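Local coordinates for protein SusD homolog (Bacteroides thetaiotaomicron, PDB 4MRU) that probably binds mucin O-glycans at the cell surface as a SusD-like outer-membrane lipoprotein with a TPR-like helical fold, at residues Q193-R196 and L197-H200; T455-G458 and M459-L462; F408-N411 and L412-I416. All coordinates share one frame; numbering follows the deposited sequence.

Contact 1. Residues Q193-R196 and L197-H200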
# COMPACT_ATOMS: atom_id res chain seq x y z
N GLN A 193 -11.00 -13.77 16.76
CA GLN A 193 -9.93 -13.16 17.55
C GLN A 193 -8.87 -12.55 16.67
O GLN A 193 -8.37 -11.46 16.92
CB GLN A 193 -9.31 -14.23 18.52
CG GLN A 193 -10.26 -14.72 19.60
CD GLN A 193 -11.44 -15.61 19.11
OE1 GLN A 193 -11.44 -16.13 17.99
NE2 GLN A 193 -12.46 -15.77 19.98
N GLN A 194 -8.53 -13.24 15.59
CA GLN A 194 -7.53 -12.72 14.66
C GLN A 194 -8.10 -11.57 13.85
O GLN A 194 -7.39 -10.61 13.59
CB GLN A 194 -6.98 -13.83 13.75
CG GLN A 194 -6.02 -14.75 14.48
CD GLN A 194 -5.56 -15.89 13.60
OE1 GLN A 194 -6.37 -16.53 12.93
NE2 GLN A 194 -4.27 -16.10 13.56
N TRP A 195 -9.38 -11.66 13.43
CA TRP A 195 -10.03 -10.51 12.78
C TRP A 195 -9.96 -9.26 13.67
O TRP A 195 -9.73 -8.16 13.14
CB TRP A 195 -11.47 -10.82 12.39
CG TRP A 195 -11.56 -11.60 11.13
CD1 TRP A 195 -11.94 -12.89 10.98
CD2 TRP A 195 -11.18 -11.13 9.83
NE1 TRP A 195 -11.86 -13.26 9.65
CE2 TRP A 195 -11.38 -12.21 8.92
CE3 TRP A 195 -10.66 -9.93 9.35
CZ2 TRP A 195 -11.09 -12.10 7.56
CZ3 TRP A 195 -10.36 -9.81 7.98
CH2 TRP A 195 -10.62 -10.88 7.09
N ARG A 196 -10.08 -9.40 15.00
CA ARG A 196 -9.96 -8.20 15.86
C ARG A 196 -8.54 -7.60 15.87
O ARG A 196 -8.38 -6.39 15.85
CB ARG A 196 -10.42 -8.47 17.30
CG ARG A 196 -11.92 -8.76 17.35
CD ARG A 196 -12.41 -8.78 18.78
NE ARG A 196 -12.41 -7.44 19.29
CZ ARG A 196 -11.88 -7.05 20.44
NH1 ARG A 196 -11.31 -7.89 21.28
NH2 ARG A 196 -11.96 -5.77 20.76
N LEU A 197 -7.51 -8.45 15.91
CA LEU A 197 -6.15 -7.98 15.82
C LEU A 197 -5.96 -7.19 14.54
O LEU A 197 -5.38 -6.07 14.53
CB LEU A 197 -5.16 -9.14 15.87
CG LEU A 197 -5.16 -9.95 17.18
CD1 LEU A 197 -4.15 -11.09 17.04
CD2 LEU A 197 -4.83 -9.05 18.35
N PHE A 198 -6.46 -7.75 13.45
CA PHE A 198 -6.32 -7.07 12.17
C PHE A 198 -7.07 -5.74 12.20
O PHE A 198 -6.55 -4.71 11.73
CB PHE A 198 -6.83 -7.93 11.01
CG PHE A 198 -6.96 -7.18 9.75
CD1 PHE A 198 -5.83 -6.82 9.03
CD2 PHE A 198 -8.20 -6.80 9.28
CE1 PHE A 198 -5.93 -6.10 7.86
CE2 PHE A 198 -8.31 -6.07 8.12
CZ PHE A 198 -7.17 -5.74 7.40
N LEU A 199 -8.29 -5.76 12.68
CA LEU A 199 -9.08 -4.51 12.73
C LEU A 199 -8.36 -3.42 13.51
O LEU A 199 -8.31 -2.26 13.09
CB LEU A 199 -10.44 -4.80 13.36
CG LEU A 199 -11.50 -3.72 13.44
CD1 LEU A 199 -12.86 -4.40 13.46
CD2 LEU A 199 -11.31 -2.85 14.66
N HIS A 200 -7.81 -3.79 14.65
CA HIS A 200 -7.03 -2.81 15.46
C HIS A 200 -5.77 -2.32 14.75
O HIS A 200 -5.36 -1.16 14.89
CB HIS A 200 -6.69 -3.42 16.80
CG HIS A 200 -7.90 -3.80 17.59
ND1 HIS A 200 -7.94 -4.94 18.39
CD2 HIS A 200 -9.13 -3.26 17.64
CE1 HIS A 200 -9.13 -5.03 18.94
NE2 HIS A 200 -9.88 -4.04 18.48
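L197 opens the second turn of this continuous helix by giving its N-H to O of Q193, 3.3 Å away, while its CG rests against the same oxygen. F198 comes next. Its ring stands beside the indole of W195, both side chains pointing the same way, and the touch is made by CD2 of F198 and CZ3 of W195 at 3.9 Å. The two ring planes are nearly perpendicular (82°), but the approach is oblique: CD2 meets the rim of the indole near its plane. CG of F198 lies anti to the backbone N (chi1 168°), which swings the phenyl to the W195 side. L199 adds a backbone bond, N to O of W195 at 2.8 Å. H200 closes the turn through N to O of R196 at 2.9 Å, and that same carbonyl oxygen sits over one face of the imidazole. CE1 of H200 in turn lies over a face of the R196 guanidinium, 3.4 Å from NH2, with the two planes at right angles. D167 ties the pair together, OD1 in a salt bridge with NE of R196 and OD2 bonded to NE2 of H200. ND1 of H200 reaches O of G230, and two acceptors on one ring would favour a protonated imidazole. This is i to i+3 (W195/F198) and i+4 (R196/H200) packing on a helix of the TPR-like SusD fold, wedged against helices 104-125 and 152-173.

Contact 2. Residues T455-G458 and M459-L462. With EDO (1,2-ethanediol), chain D.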
# COMPACT_ATOMS: atom_id res chain seq x y z
N THR A 455 8.11 16.91 -11.19
CA THR A 455 9.09 15.83 -11.06
C THR A 455 9.63 15.69 -9.61
O THR A 455 9.91 14.58 -9.14
CB THR A 455 10.24 16.05 -12.02
OG1 THR A 455 9.72 16.02 -13.36
CG2 THR A 455 11.34 14.96 -11.85
N GLU A 456 9.78 16.81 -8.94
CA GLU A 456 10.38 16.85 -7.61
C GLU A 456 9.44 16.24 -6.54
O GLU A 456 9.91 15.68 -5.56
CB GLU A 456 10.74 18.29 -7.23
CG GLU A 456 11.73 19.02 -8.17
CD GLU A 456 11.15 19.60 -9.48
OE1 GLU A 456 9.92 19.53 -9.72
OE2 GLU A 456 11.95 20.11 -10.31
N ALA A 457 8.12 16.34 -6.73
CA ALA A 457 7.14 15.83 -5.73
C ALA A 457 6.45 14.53 -6.15
O ALA A 457 5.97 13.80 -5.31
CB ALA A 457 6.10 16.89 -5.40
N GLY A 458 6.43 14.22 -7.44
CA GLY A 458 5.80 13.00 -7.90
C GLY A 458 4.27 13.02 -7.92
O GLY A 458 3.66 14.08 -7.74
N MSE A 459 3.69 11.87 -8.17
CA MSE A 459 2.22 11.75 -8.18
C MSE A 459 1.71 11.84 -6.76
O MSE A 459 2.17 11.12 -5.87
CB MSE A 459 1.71 10.43 -8.74
CG MSE A 459 1.92 10.33 -10.21
SE MSE A 459 0.63 11.35 -11.26
CE MSE A 459 -0.95 10.23 -11.65
N ARG A 460 0.74 12.71 -6.56
CA ARG A 460 0.14 12.97 -5.25
C ARG A 460 -1.23 12.29 -5.08
O ARG A 460 -1.70 12.07 -3.98
CB ARG A 460 0.02 14.49 -5.05
CG ARG A 460 1.33 15.26 -5.23
CD ARG A 460 2.55 14.61 -4.57
NE ARG A 460 2.49 14.67 -3.15
CZ ARG A 460 3.49 14.35 -2.33
NH1 ARG A 460 4.64 13.87 -2.78
NH2 ARG A 460 3.30 14.45 -1.03
N ARG A 461 -1.82 11.89 -6.20
CA ARG A 461 -3.05 11.17 -6.27
C ARG A 461 -3.27 10.72 -7.71
O ARG A 461 -2.55 11.14 -8.62
CB ARG A 461 -4.22 12.03 -5.81
CG ARG A 461 -4.41 13.29 -6.68
CD ARG A 461 -5.55 14.14 -6.20
NE ARG A 461 -6.87 13.58 -6.43
CZ ARG A 461 -7.57 13.65 -7.57
NH1 ARG A 461 -7.07 14.25 -8.65
NH2 ARG A 461 -8.79 13.11 -7.63
N LEU A 462 -4.29 9.90 -7.94
CA LEU A 462 -4.77 9.56 -9.28
C LEU A 462 -5.98 10.44 -9.65
O LEU A 462 -6.74 10.84 -8.77
CB LEU A 462 -5.23 8.11 -9.40
CG LEU A 462 -4.26 7.04 -9.75
CD1 LEU A 462 -5.00 5.73 -10.07
CD2 LEU A 462 -3.39 7.49 -10.93
C1 EDO D . 6.84 21.02 -13.49
O1 EDO D . 7.80 21.92 -12.90
C2 EDO D . 7.39 19.61 -13.76
O2 EDO D . 8.37 19.10 -12.81
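R460 folds back over the preceding residues to hold the carbonyl of A457, a side-chain-to-backbone bond that links residues three apart in the long loop between helices 427-437 and 466-471 of this SusD-like fold. From CB the chain bends early: CG lies over O of G458, and CD follows at 3.4 Å from O of G458. A second bend at chi3 (-70°) then swings the guanidinium toward A457. There NH1 donates to O of A457 at 2.9 Å, with the oxygen close to the guanidinium plane, at its edge, and the N-H somewhat bent from a straight line (149°). NH2 goes the other way, into a salt bridge with D503. A leucine in place of R460 would probably leave the A457 carbonyl without this donor and D503 without its charged mate, and this part of the loop freer to shift. G458 helps set the path, since its positive phi (75°) is a conformation glycine takes easily. Beyond it the side chain of the selenomethionine M459 packs on Y54 and Y72. At the start of 455-458, a 1,2-ethanediol molecule, probably from the crystallisation liquor, is held by T455, whose N donates to its O2 at 2.7 Å.

Contact 3. Residues F408-N411 and L412-I416; sequences FEEN and LERII
E410 and R414, one helical turn apart, form an i to i+4 salt bridge with their planar ends steeply inclined, carboxylate and guanidinium planes 75° apart. The arginine presents its edge: NH1 and NH2 both converge on OE2 of E410, which lies almost exactly in the guanidinium plane. The NH1 bond is the shorter and straighter, 2.9 Å to OE2, and uses the anti lone pair; NH2 meets OE2 at 3.2 Å from above the carboxylate plane. N401 gives a further N-H to OE2, leaving that oxygen heavily engaged.

R414 reaches this spot by putting CG between its own backbone N and carbonyl carbon (chi1 55°), the crowded position, and bending again at chi3. CG consequently presses on O of N411 at 3.3 Å. N411 runs alongside the arginine, amide and guanidinium planes 65° apart, and its OD1 accepts from NH1 at 3.0 Å, the donor standing above the carbonyl plane and the bond noticeably bent. NH1 is thus shared between OE2 of E410 and OD1 of N411, while ND2 of N411 bonds to carbonyls of N401 and G404.

On another side of the helix, F408 and L412 point the same way. CD2 of the leucine touches CE2 of the phenyl at 4.0 Å, approaching obliquely, and OE1 of E409 lies equally close to CD2; that carboxylate oxygen is also bound by Y439 and by K505. A water donates to OE1 of E413 at 2.7 Å and, weakly, to O of E409.

This first part of helix 408-423 lies among three other helices: F408, L412 and I415 rest on 327-339, R414 and I415 meet Y352 of 348-363, and I416 packs on 427-437.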
# COMPACT_ATOMS: atom_id res chain seq x y z
N PHE A 408 14.64 13.61 14.78
CA PHE A 408 13.30 13.13 14.49
C PHE A 408 13.18 12.73 13.04
O PHE A 408 12.73 11.64 12.74
CB PHE A 408 12.23 14.19 14.84
CG PHE A 408 10.82 13.71 14.57
CD1 PHE A 408 10.12 13.02 15.54
CD2 PHE A 408 10.22 13.91 13.33
CE1 PHE A 408 8.86 12.50 15.27
CE2 PHE A 408 8.94 13.44 13.07
CZ PHE A 408 8.26 12.73 14.03
N GLU A 409 13.51 13.63 12.11
CA GLU A 409 13.22 13.35 10.71
C GLU A 409 14.10 12.23 10.22
O GLU A 409 13.65 11.42 9.42
CB GLU A 409 13.39 14.59 9.81
CG GLU A 409 12.26 15.60 9.94
CD GLU A 409 10.90 15.10 9.47
OE1 GLU A 409 10.82 14.30 8.50
OE2 GLU A 409 9.87 15.53 10.05
N GLU A 410 15.33 12.15 10.69
CA GLU A 410 16.20 11.05 10.28
C GLU A 410 15.69 9.69 10.77
O GLU A 410 15.71 8.69 10.02
CB GLU A 410 17.65 11.28 10.74
CG GLU A 410 18.64 10.27 10.17
CD GLU A 410 20.01 10.29 10.84
OE1 GLU A 410 20.72 11.29 10.62
OE2 GLU A 410 20.38 9.31 11.55
N ASN A 411 15.23 9.62 12.02
CA ASN A 411 14.77 8.37 12.53
C ASN A 411 13.43 8.00 11.88
O ASN A 411 13.16 6.84 11.64
CB ASN A 411 14.70 8.37 14.10
CG ASN A 411 16.04 8.04 14.75
OD1 ASN A 411 16.82 7.24 14.22
ND2 ASN A 411 16.33 8.69 15.85
N LEU A 412 12.60 8.99 11.57
CA LEU A 412 11.36 8.73 10.85
C LEU A 412 11.70 8.16 9.45
O LEU A 412 11.10 7.18 9.00
CB LEU A 412 10.52 9.99 10.73
CG LEU A 412 9.24 9.89 9.91
CD1 LEU A 412 8.28 8.91 10.54
CD2 LEU A 412 8.58 11.27 9.75
N GLU A 413 12.70 8.75 8.83
CA GLU A 413 13.14 8.31 7.53
C GLU A 413 13.55 6.82 7.53
O GLU A 413 13.12 6.08 6.65
CB GLU A 413 14.28 9.19 7.00
CG GLU A 413 14.76 8.78 5.61
CD GLU A 413 15.83 9.66 5.05
OE1 GLU A 413 16.38 10.54 5.80
OE2 GLU A 413 16.17 9.44 3.84
N ARG A 414 14.31 6.37 8.53
CA ARG A 414 14.68 4.94 8.58
C ARG A 414 13.47 4.07 8.97
O ARG A 414 13.34 2.99 8.42
CB ARG A 414 15.93 4.67 9.47
CG ARG A 414 15.91 5.15 10.89
CD ARG A 414 17.13 4.60 11.63
NE ARG A 414 18.36 4.94 10.93
CZ ARG A 414 18.98 6.11 11.03
NH1 ARG A 414 18.48 7.10 11.77
NH2 ARG A 414 20.07 6.34 10.34
N ILE A 415 12.59 4.52 9.88
CA ILE A 415 11.40 3.74 10.20
C ILE A 415 10.60 3.50 8.90
O ILE A 415 10.23 2.39 8.58
CB ILE A 415 10.52 4.43 11.24
CG1 ILE A 415 11.23 4.44 12.61
CG2 ILE A 415 9.14 3.78 11.31
CD1 ILE A 415 10.58 5.34 13.61
N ILE A 416 10.37 4.54 8.12
CA ILE A 416 9.53 4.42 6.96
C ILE A 416 10.26 3.67 5.85
O ILE A 416 9.67 2.86 5.10
CB ILE A 416 9.07 5.80 6.46
CG1 ILE A 416 8.19 6.53 7.49
CG2 ILE A 416 8.32 5.66 5.14
CD1 ILE A 416 6.89 5.84 7.90
O HOH W 1 15.35 12.72 7.04

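Along the chain the order is contact 1, contact 3, contact 2. Contacts 1 and 2 lie on opposite sides of the chain's centre, their centres about 33 Å apart; contact 3 is about 28 Å from contact 1 and 21 Å from contact 2. None touches another, but they share neighbours. Helix 104-125 packs against 192-209 at contact 1 and meets L462 near its far end. Helix 427-437 receives I416 from contact 3 and bonds the backbone of M459 and R460. The C-terminal tail also serves both, D503 at contact 2 and K505 at contact 3. Two helical segments and a loop are thus joined into one mainly helical body, with contact 3 nearest the magnesium ion.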